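Local coordinates for adhesion and penetration protein autotransporter (PDB 3SYJ) that promotes adherence to and invasion of host cells, self-associates to aggregate bacteria, and is probably a serine protease, at residues A[376-380]-A[394-399]; A[782-786]-A[800-804]; A[785-791]-A[806-810]. All coordinates share one frame; numbering follows the deposited sequence.

Interaction 1 (A[376-380]-A[394-399]); sequences NQTWQ and WKVNGV
The indoles of Trp379 and Trp394 meet in an offset edge-to-face pair: the benzo edge of Trp394 is directed at the face of Trp379, with six-membered ring centroids 5.6 Å apart and planes at 84°. Trp394 CZ2 lies 3.8 Å from Trp379 CE3 and also touches Trp379 CB. Both side chains also touch Leu363 of strand 363-366, and Trp379 NE1 is hydrogen-bonded to Gln358 OE1, which helps to hold that indole in place.

The valine methyls add van der Waals packing. Val396 CG1, anti to the backbone N (chi1 172°), has an apolar partner in Trp379 CB at 4.0 Å and also lies against the backbone carbonyl of Gln377, 3.3 Å from Gln377 O. Val399 CG2 crosses the extended side chain of Gln380, 3.9 Å from Gln380 OE1; Gln380 NE2 is hydrogen-bonded to Asp402 OD1.

Hydrogen bonding is sparse and falls on the backbone. Trp379 N donates to Asn397 O at 3.2 Å, and a water bridges Gln377 O and Asn397 N. Thr378 CA adds a CA-H...O contact to Asn397 O. Here successive coils meet at their turns in a right-handed parallel beta-helix, the fold of most autotransporter passengers, which forms the long stem of this one.

Interaction 2 (A[782-786]-A[800-804]); sequences SHQIQ and WTMPS
Segments 782-786 and 800-804 run at 71° to each other end to end, with Ser782 CA 4.6 Å from Thr801 CA at their nearest approach. They belong to successive coils of the passenger's parallel beta-helix, where strand 780-781 pairs with strand 799-801; past these strands both segments turn a corner. At the corner the carbonyls of Ser782 and Thr801 are bridged by a water that donates to both, and Ser782 CA makes a CA-H...O contact with Thr801 O at 3.4 Å.

Trp800 carries the side-chain contact. Its CG is anti to the backbone N (chi1 175°), which carries the indole across to the neighbouring coil, sandwiched between Ile785 on one face and the CA of its own chain neighbour Met802 on the opposite face. Ile785 CD1 sits over the six-membered ring of Trp800, 3.9 Å from its centroid and almost on the ring normal, a CH-pi contact, while Ile785 CG1 packs on Trp800 CZ2. Phe781 and Leu795 also meet the indole, and Leu808 touches both it and Ile785.

Farther along the turn, the Pro803 ring abuts the His783 peptide, its CG 3.3 Å from His783 C, and also meets Gln784 CG at 3.6 Å. The carbonyl of that same peptide anchors the tryptophan: Trp800 NE1 donates to His783 O at 2.8 Å. The N-H...O angle is 159°, and the oxygen lies at the ring edge, close to the indole plane.

Interaction 3 (A[785-791]-A[806-810]); sequences IQGDKGT and TTLQN
Strands 785-787 and 806-808 run in broadly the same N-to-C direction, their axes 41° apart and 4.8 Å at closest approach, and they come nearest at Gly787 and Leu808. Gly787 N donates an almost straight hydrogen bond to Thr807 O, 3.0 Å long and in the carbonyl plane, which ties two successive coils of the parallel beta-helix before segment 785-791 enters a type II turn from Asp788 to Thr791.

On the inner side, Leu808 CD2 packs against Ile785 CG2 at 3.7 Å, and Thr806 CG2 closes on the carbonyl O of Ile785. Gln809 bends at chi2 (48°) and lies against the turn: its CG is 3.4 Å from Gly790 N, its OE1 3.6 Å from Lys789 CA, and its CB meets Thr791 OG1. Gly790 has a positive phi of 104°, as expected at this place in a type II turn. Thr791 N hydrogen-bonds back to Asp788 O across the turn. Beyond the turn, Thr791 O accepts from Asn810 N at 3.1 Å and, weakly, from Asn810 ND2; Asn810 OD1 is hydrogen-bonded to the backbone N of Lys858.

A water links Thr791 OG1 to Gln809 N and Asn810 O. Together, these backbone bonds and the water join the turn after strand 785-787 to the corner at Gln809 and Asn810, so the corner is probably held mainly by polar links to the main chain, with the Ile785-Leu808 contact beside them.

All three contacts join successive coils of the beta-helical passenger and are partly buried. Interaction 1 stands apart, with its centre about 75 Å from that of interaction 2 and on the other side of the chain's centre. Interactions 2 and 3 touch and share strand 785-787: Ile785 contributes to both, and Trp800 packs on Thr806 and Leu808, so one apolar layer passes between them. Aromatic side chains dominate the inner part of interaction 1, and a single indole that of interaction 2, whereas interaction 3 alone includes exposed touching residues, Lys789 and Gly790. There, Thr807 also packs on Asn656 of the second subunit.

Interaction 1 (A[376-380]-A[394-399])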
loop_
_atom_site.group_PDB
_atom_site.type_symbol
_atom_site.label_atom_id
_atom_site.label_comp_id
_atom_site.label_asym_id
_atom_site.label_seq_id
_atom_site.Cartn_x
_atom_site.Cartn_y
_atom_site.Cartn_z
ATOM N N ASN A 376 36.475 -60.068 -11.557
ATOM C CA ASN A 376 36.368 -59.369 -10.304
ATOM C C ASN A 376 37.731 -58.888 -9.864
ATOM O O ASN A 376 38.003 -58.733 -8.726
ATOM C CB ASN A 376 35.729 -60.260 -9.264
ATOM C CG ASN A 376 36.557 -61.517 -8.952
ATOM O OD1 ASN A 376 37.454 -61.940 -9.707
ATOM N ND2 ASN A 376 36.234 -62.130 -7.827
ATOM N N GLN A 377 38.583 -58.673 -10.836
ATOM C CA GLN A 377 39.934 -58.188 -10.590
ATOM C C GLN A 377 39.902 -56.847 -9.861
ATOM O O GLN A 377 39.046 -56.002 -10.140
ATOM C CB GLN A 377 40.705 -58.071 -11.903
ATOM C CG GLN A 377 41.137 -59.408 -12.498
ATOM C CD GLN A 377 40.010 -60.114 -13.231
ATOM O OE1 GLN A 377 39.041 -59.488 -13.647
ATOM N NE2 GLN A 377 40.136 -61.425 -13.389
ATOM N N THR A 378 40.826 -56.661 -8.923
ATOM C CA THR A 378 40.914 -55.417 -8.148
ATOM C C THR A 378 42.165 -54.595 -8.477
ATOM O O THR A 378 43.107 -55.101 -9.090
ATOM C CB THR A 378 40.901 -55.698 -6.632
ATOM O OG1 THR A 378 42.031 -56.505 -6.285
ATOM C CG2 THR A 378 39.619 -56.419 -6.229
ATOM N N TRP A 379 42.168 -53.324 -8.078
ATOM C CA TRP A 379 43.371 -52.497 -8.206
ATOM C C TRP A 379 43.758 -51.845 -6.887
ATOM O O TRP A 379 42.907 -51.547 -6.052
ATOM C CB TRP A 379 43.215 -51.408 -9.273
ATOM C CG TRP A 379 44.407 -50.463 -9.339
ATOM C CD1 TRP A 379 45.566 -50.670 -10.027
ATOM C CD2 TRP A 379 44.544 -49.178 -8.704
ATOM N NE1 TRP A 379 46.420 -49.605 -9.858
ATOM C CE2 TRP A 379 45.815 -48.672 -9.057
ATOM C CE3 TRP A 379 43.721 -48.411 -7.869
ATOM C CZ2 TRP A 379 46.287 -47.431 -8.600
ATOM C CZ3 TRP A 379 44.188 -47.173 -7.419
ATOM C CH2 TRP A 379 45.462 -46.699 -7.785
ATOM N N GLN A 380 45.057 -51.604 -6.733
ATOM C CA GLN A 380 45.624 -51.011 -5.532
ATOM C C GLN A 380 46.948 -50.345 -5.893
ATOM O O GLN A 380 47.831 -50.984 -6.470
ATOM C CB GLN A 380 45.871 -52.102 -4.493
ATOM C CG GLN A 380 46.240 -51.586 -3.118
ATOM C CD GLN A 380 46.454 -52.703 -2.119
ATOM O OE1 GLN A 380 46.656 -53.857 -2.493
ATOM N NE2 GLN A 380 46.422 -52.360 -0.836
ATOM N N TRP A 394 35.562 -46.124 -14.237
ATOM C CA TRP A 394 36.341 -47.025 -13.395
ATOM C C TRP A 394 35.466 -48.160 -12.884
ATOM O O TRP A 394 34.658 -47.966 -11.982
ATOM C CB TRP A 394 36.932 -46.241 -12.216
ATOM C CG TRP A 394 37.960 -46.991 -11.412
ATOM C CD1 TRP A 394 37.770 -47.605 -10.208
ATOM C CD2 TRP A 394 39.339 -47.197 -11.752
ATOM N NE1 TRP A 394 38.940 -48.183 -9.782
ATOM C CE2 TRP A 394 39.918 -47.951 -10.715
ATOM C CE3 TRP A 394 40.137 -46.823 -12.837
ATOM C CZ2 TRP A 394 41.256 -48.340 -10.729
ATOM C CZ3 TRP A 394 41.460 -47.211 -12.852
ATOM C CH2 TRP A 394 42.006 -47.964 -11.804
ATOM N N LYS A 395 35.622 -49.346 -13.464
ATOM C CA LYS A 395 34.730 -50.459 -13.141
ATOM C C LYS A 395 35.415 -51.520 -12.286
ATOM O O LYS A 395 34.955 -52.657 -12.193
ATOM C CB LYS A 395 34.175 -51.077 -14.424
ATOM C CG LYS A 395 33.295 -50.117 -15.205
ATOM C CD LYS A 395 32.851 -50.687 -16.548
ATOM C CE LYS A 395 31.966 -49.687 -17.281
ATOM N NZ LYS A 395 31.705 -50.064 -18.701
ATOM N N VAL A 396 36.514 -51.132 -11.651
ATOM C CA VAL A 396 37.332 -52.063 -10.891
ATOM C C VAL A 396 37.251 -51.754 -9.407
ATOM O O VAL A 396 37.441 -50.610 -8.996
ATOM C CB VAL A 396 38.786 -51.990 -11.360
ATOM C CG1 VAL A 396 39.676 -52.797 -10.455
ATOM C CG2 VAL A 396 38.881 -52.510 -12.778
ATOM N N ASN A 397 36.962 -52.771 -8.602
ATOM C CA ASN A 397 36.839 -52.570 -7.163
ATOM C C ASN A 397 38.182 -52.327 -6.482
ATOM O O ASN A 397 39.237 -52.448 -7.100
ATOM C CB ASN A 397 36.145 -53.761 -6.508
ATOM C CG ASN A 397 34.642 -53.706 -6.648
ATOM O OD1 ASN A 397 34.005 -54.721 -6.944
ATOM N ND2 ASN A 397 34.061 -52.524 -6.441
ATOM N N GLY A 398 38.130 -52.004 -5.196
ATOM C CA GLY A 398 39.337 -51.769 -4.423
ATOM C C GLY A 398 39.588 -52.876 -3.415
ATOM O O GLY A 398 38.975 -53.941 -3.478
ATOM N N VAL A 399 40.481 -52.608 -2.467
ATOM C CA VAL A 399 40.949 -53.613 -1.523
ATOM C C VAL A 399 40.656 -53.160 -0.103
ATOM O O VAL A 399 40.830 -51.984 0.220
ATOM C CB VAL A 399 42.461 -53.803 -1.674
ATOM C CG1 VAL A 399 43.004 -54.685 -0.562
ATOM C CG2 VAL A 399 42.784 -54.362 -3.057
HETATM O O HOH W 1 36.458 -55.244 -9.761
#

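Interaction 2 (A[782-786]-A[800-804])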
loop_
_atom_site.group_PDB
_atom_site.type_symbol
_atom_site.label_atom_id
_atom_site.label_comp_id
_atom_site.label_asym_id
_atom_site.label_seq_id
_atom_site.Cartn_x
_atom_site.Cartn_y
_atom_site.Cartn_z
ATOM N N SER A 782 5.313 5.964 16.892
ATOM C CA SER A 782 4.829 7.108 16.128
ATOM C C SER A 782 4.120 6.696 14.845
ATOM O O SER A 782 4.104 7.451 13.873
ATOM C CB SER A 782 5.989 8.041 15.782
ATOM O OG SER A 782 6.892 7.397 14.898
ATOM N N HIS A 783 3.535 5.503 14.841
ATOM C CA HIS A 783 2.818 5.025 13.662
ATOM C C HIS A 783 1.360 4.661 13.958
ATOM O O HIS A 783 0.839 4.965 15.029
ATOM C CB HIS A 783 3.572 3.868 12.996
ATOM C CG HIS A 783 4.903 4.268 12.437
ATOM N ND1 HIS A 783 5.091 4.579 11.107
ATOM C CD2 HIS A 783 6.107 4.432 13.034
ATOM C CE1 HIS A 783 6.355 4.907 10.906
ATOM N NE2 HIS A 783 6.992 4.827 12.060
ATOM N N GLN A 784 0.708 4.025 12.993
ATOM C CA GLN A 784 -0.732 3.793 13.064
ATOM C C GLN A 784 -1.084 2.517 13.827
ATOM O O GLN A 784 -0.413 1.496 13.684
ATOM C CB GLN A 784 -1.336 3.757 11.647
ATOM C CG GLN A 784 -1.307 5.110 10.917
ATOM C CD GLN A 784 -1.653 5.020 9.423
ATOM O OE1 GLN A 784 -2.387 4.129 8.988
ATOM N NE2 GLN A 784 -1.117 5.955 8.636
ATOM N N ILE A 785 -2.128 2.584 14.650
ATOM C CA ILE A 785 -2.708 1.374 15.235
ATOM C C ILE A 785 -4.202 1.281 14.932
ATOM O O ILE A 785 -4.961 2.203 15.218
ATOM C CB ILE A 785 -2.512 1.287 16.758
ATOM C CG1 ILE A 785 -1.047 1.492 17.131
ATOM C CG2 ILE A 785 -2.992 -0.063 17.267
ATOM C CD1 ILE A 785 -0.790 1.389 18.613
ATOM N N GLN A 786 -4.614 0.159 14.357
ATOM C CA GLN A 786 -6.010 -0.064 14.001
ATOM C C GLN A 786 -6.526 -1.321 14.689
ATOM O O GLN A 786 -5.988 -2.412 14.497
ATOM C CB GLN A 786 -6.151 -0.191 12.479
ATOM C CG GLN A 786 -7.330 -1.038 12.006
ATOM C CD GLN A 786 -8.653 -0.303 12.079
ATOM O OE1 GLN A 786 -8.722 0.906 11.840
ATOM N NE2 GLN A 786 -9.719 -1.033 12.407
ATOM N N TRP A 800 2.807 7.421 22.682
ATOM C CA TRP A 800 2.376 7.152 21.317
ATOM C C TRP A 800 1.956 8.442 20.626
ATOM O O TRP A 800 1.060 9.144 21.097
ATOM C CB TRP A 800 1.217 6.156 21.321
ATOM C CG TRP A 800 0.628 5.900 19.977
ATOM C CD1 TRP A 800 1.268 5.963 18.775
ATOM C CD2 TRP A 800 -0.720 5.513 19.692
ATOM N NE1 TRP A 800 0.401 5.652 17.757
ATOM C CE2 TRP A 800 -0.827 5.368 18.295
ATOM C CE3 TRP A 800 -1.849 5.274 20.485
ATOM C CZ2 TRP A 800 -2.020 4.996 17.669
ATOM C CZ3 TRP A 800 -3.032 4.906 19.861
ATOM C CH2 TRP A 800 -3.108 4.771 18.469
ATOM N N THR A 801 2.616 8.759 19.517
ATOM C CA THR A 801 2.242 9.920 18.713
ATOM C C THR A 801 1.469 9.494 17.465
ATOM O O THR A 801 2.050 9.037 16.479
ATOM C CB THR A 801 3.464 10.764 18.307
ATOM O OG1 THR A 801 4.025 11.371 19.474
ATOM C CG2 THR A 801 3.059 11.856 17.328
ATOM N N MET A 802 0.152 9.648 17.530
ATOM C CA MET A 802 -0.747 9.272 16.448
ATOM C C MET A 802 -0.423 10.061 15.185
ATOM O O MET A 802 -0.184 11.266 15.252
ATOM C CB MET A 802 -2.182 9.556 16.876
ATOM C CG MET A 802 -3.210 8.585 16.355
ATOM S SD MET A 802 -4.803 8.948 17.107
ATOM C CE MET A 802 -4.314 9.060 18.818
ATOM N N PRO A 803 -0.410 9.383 14.026
ATOM C CA PRO A 803 -0.081 10.022 12.746
ATOM C C PRO A 803 -1.315 10.541 12.008
ATOM O O PRO A 803 -1.197 11.447 11.180
ATOM C CB PRO A 803 0.550 8.877 11.937
ATOM C CG PRO A 803 0.437 7.624 12.814
ATOM C CD PRO A 803 -0.565 7.930 13.873
ATOM N N SER A 804 -2.476 9.961 12.307
ATOM C CA SER A 804 -3.725 10.285 11.624
ATOM C C SER A 804 -4.930 9.727 12.385
ATOM O O SER A 804 -4.770 9.061 13.405
ATOM C CB SER A 804 -3.703 9.719 10.204
ATOM O OG SER A 804 -3.638 8.301 10.224
HETATM O O HOH W 2 3.348 10.299 14.199
#

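Interaction 3 (A[785-791]-A[806-810])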
loop_
_atom_site.group_PDB
_atom_site.type_symbol
_atom_site.label_atom_id
_atom_site.label_comp_id
_atom_site.label_asym_id
_atom_site.label_seq_id
_atom_site.Cartn_x
_atom_site.Cartn_y
_atom_site.Cartn_z
ATOM N N ILE A 785 -2.128 2.584 14.650
ATOM C CA ILE A 785 -2.708 1.374 15.235
ATOM C C ILE A 785 -4.202 1.281 14.932
ATOM O O ILE A 785 -4.961 2.203 15.218
ATOM C CB ILE A 785 -2.512 1.287 16.758
ATOM C CG1 ILE A 785 -1.047 1.492 17.131
ATOM C CG2 ILE A 785 -2.992 -0.063 17.267
ATOM C CD1 ILE A 785 -0.790 1.389 18.613
ATOM N N GLN A 786 -4.614 0.159 14.357
ATOM C CA GLN A 786 -6.010 -0.064 14.001
ATOM C C GLN A 786 -6.526 -1.321 14.689
ATOM O O GLN A 786 -5.988 -2.412 14.497
ATOM C CB GLN A 786 -6.151 -0.191 12.479
ATOM C CG GLN A 786 -7.330 -1.038 12.006
ATOM C CD GLN A 786 -8.653 -0.303 12.079
ATOM O OE1 GLN A 786 -8.722 0.906 11.840
ATOM N NE2 GLN A 786 -9.719 -1.033 12.407
ATOM N N GLY A 787 -7.564 -1.167 15.501
ATOM C CA GLY A 787 -8.135 -2.295 16.211
ATOM C C GLY A 787 -9.648 -2.263 16.206
ATOM O O GLY A 787 -10.255 -1.250 16.538
ATOM N N ASP A 788 -10.268 -3.373 15.827
ATOM C CA ASP A 788 -11.722 -3.432 15.830
ATOM C C ASP A 788 -12.274 -4.452 16.814
ATOM O O ASP A 788 -11.549 -4.982 17.657
ATOM C CB ASP A 788 -12.288 -3.638 14.420
ATOM C CG ASP A 788 -11.630 -4.785 13.683
ATOM O OD1 ASP A 788 -11.787 -5.946 14.133
ATOM O OD2 ASP A 788 -10.974 -4.526 12.644
ATOM N N LYS A 789 -13.567 -4.717 16.681
ATOM C CA LYS A 789 -14.353 -5.393 17.704
ATOM C C LYS A 789 -13.657 -6.577 18.361
ATOM O O LYS A 789 -13.261 -7.526 17.690
ATOM C CB LYS A 789 -15.712 -5.807 17.128
ATOM C CG LYS A 789 -16.511 -4.636 16.558
ATOM C CD LYS A 789 -17.852 -5.080 15.991
ATOM C CE LYS A 789 -18.760 -3.886 15.751
ATOM N NZ LYS A 789 -18.062 -2.821 14.978
ATOM N N GLY A 790 -13.520 -6.504 19.682
ATOM C CA GLY A 790 -12.921 -7.572 20.466
ATOM C C GLY A 790 -11.495 -7.286 20.913
ATOM O O GLY A 790 -11.049 -7.762 21.962
ATOM N N THR A 791 -10.785 -6.484 20.123
ATOM C CA THR A 791 -9.351 -6.266 20.319
ATOM C C THR A 791 -8.997 -5.291 21.440
ATOM O O THR A 791 -9.732 -4.341 21.716
ATOM C CB THR A 791 -8.680 -5.783 19.020
ATOM O OG1 THR A 791 -9.259 -4.538 18.612
ATOM C CG2 THR A 791 -8.878 -6.801 17.921
ATOM N N THR A 806 -7.649 7.493 13.879
ATOM C CA THR A 806 -7.411 6.122 14.315
ATOM C C THR A 806 -8.612 5.548 15.043
ATOM O O THR A 806 -9.283 6.251 15.798
ATOM C CB THR A 806 -6.198 6.046 15.270
ATOM O OG1 THR A 806 -5.000 5.850 14.513
ATOM C CG2 THR A 806 -6.357 4.898 16.256
ATOM N N THR A 807 -8.871 4.264 14.827
ATOM C CA THR A 807 -9.933 3.581 15.551
ATOM C C THR A 807 -9.413 2.376 16.325
ATOM O O THR A 807 -8.640 1.569 15.810
ATOM C CB THR A 807 -11.059 3.139 14.609
ATOM O OG1 THR A 807 -11.571 4.288 13.926
ATOM C CG2 THR A 807 -12.182 2.472 15.390
ATOM N N LEU A 808 -9.838 2.277 17.550
ATOM C CA LEU A 808 -9.517 1.149 18.379
ATOM C C LEU A 808 -10.771 0.670 19.058
ATOM O O LEU A 808 -11.762 1.336 19.085
ATOM C CB LEU A 808 -8.485 1.528 19.434
ATOM C CG LEU A 808 -7.195 2.180 19.021
ATOM C CD1 LEU A 808 -6.456 2.639 20.187
ATOM C CD2 LEU A 808 -6.356 1.273 18.194
ATOM N N GLN A 809 -10.711 -0.514 19.601
ATOM C CA GLN A 809 -11.803 -1.042 20.343
ATOM C C GLN A 809 -11.720 -0.805 21.829
ATOM O O GLN A 809 -12.331 0.090 22.348
ATOM C CB GLN A 809 -11.850 -2.536 20.134
ATOM C CG GLN A 809 -13.108 -3.208 20.519
ATOM C CD GLN A 809 -14.321 -2.552 19.996
ATOM O OE1 GLN A 809 -14.356 -2.046 18.899
ATOM N NE2 GLN A 809 -15.334 -2.582 20.766
ATOM N N ASN A 810 -10.935 -1.605 22.507
ATOM C CA ASN A 810 -10.541 -1.354 23.866
ATOM C C ASN A 810 -9.127 -0.824 23.913
ATOM O O ASN A 810 -8.317 -1.164 23.099
ATOM C CB ASN A 810 -10.700 -2.608 24.710
ATOM C CG ASN A 810 -12.073 -3.235 24.568
ATOM O OD1 ASN A 810 -13.083 -2.651 24.891
ATOM N ND2 ASN A 810 -12.092 -4.437 24.092
HETATM O O HOH W 3 -8.321 -2.284 20.103
#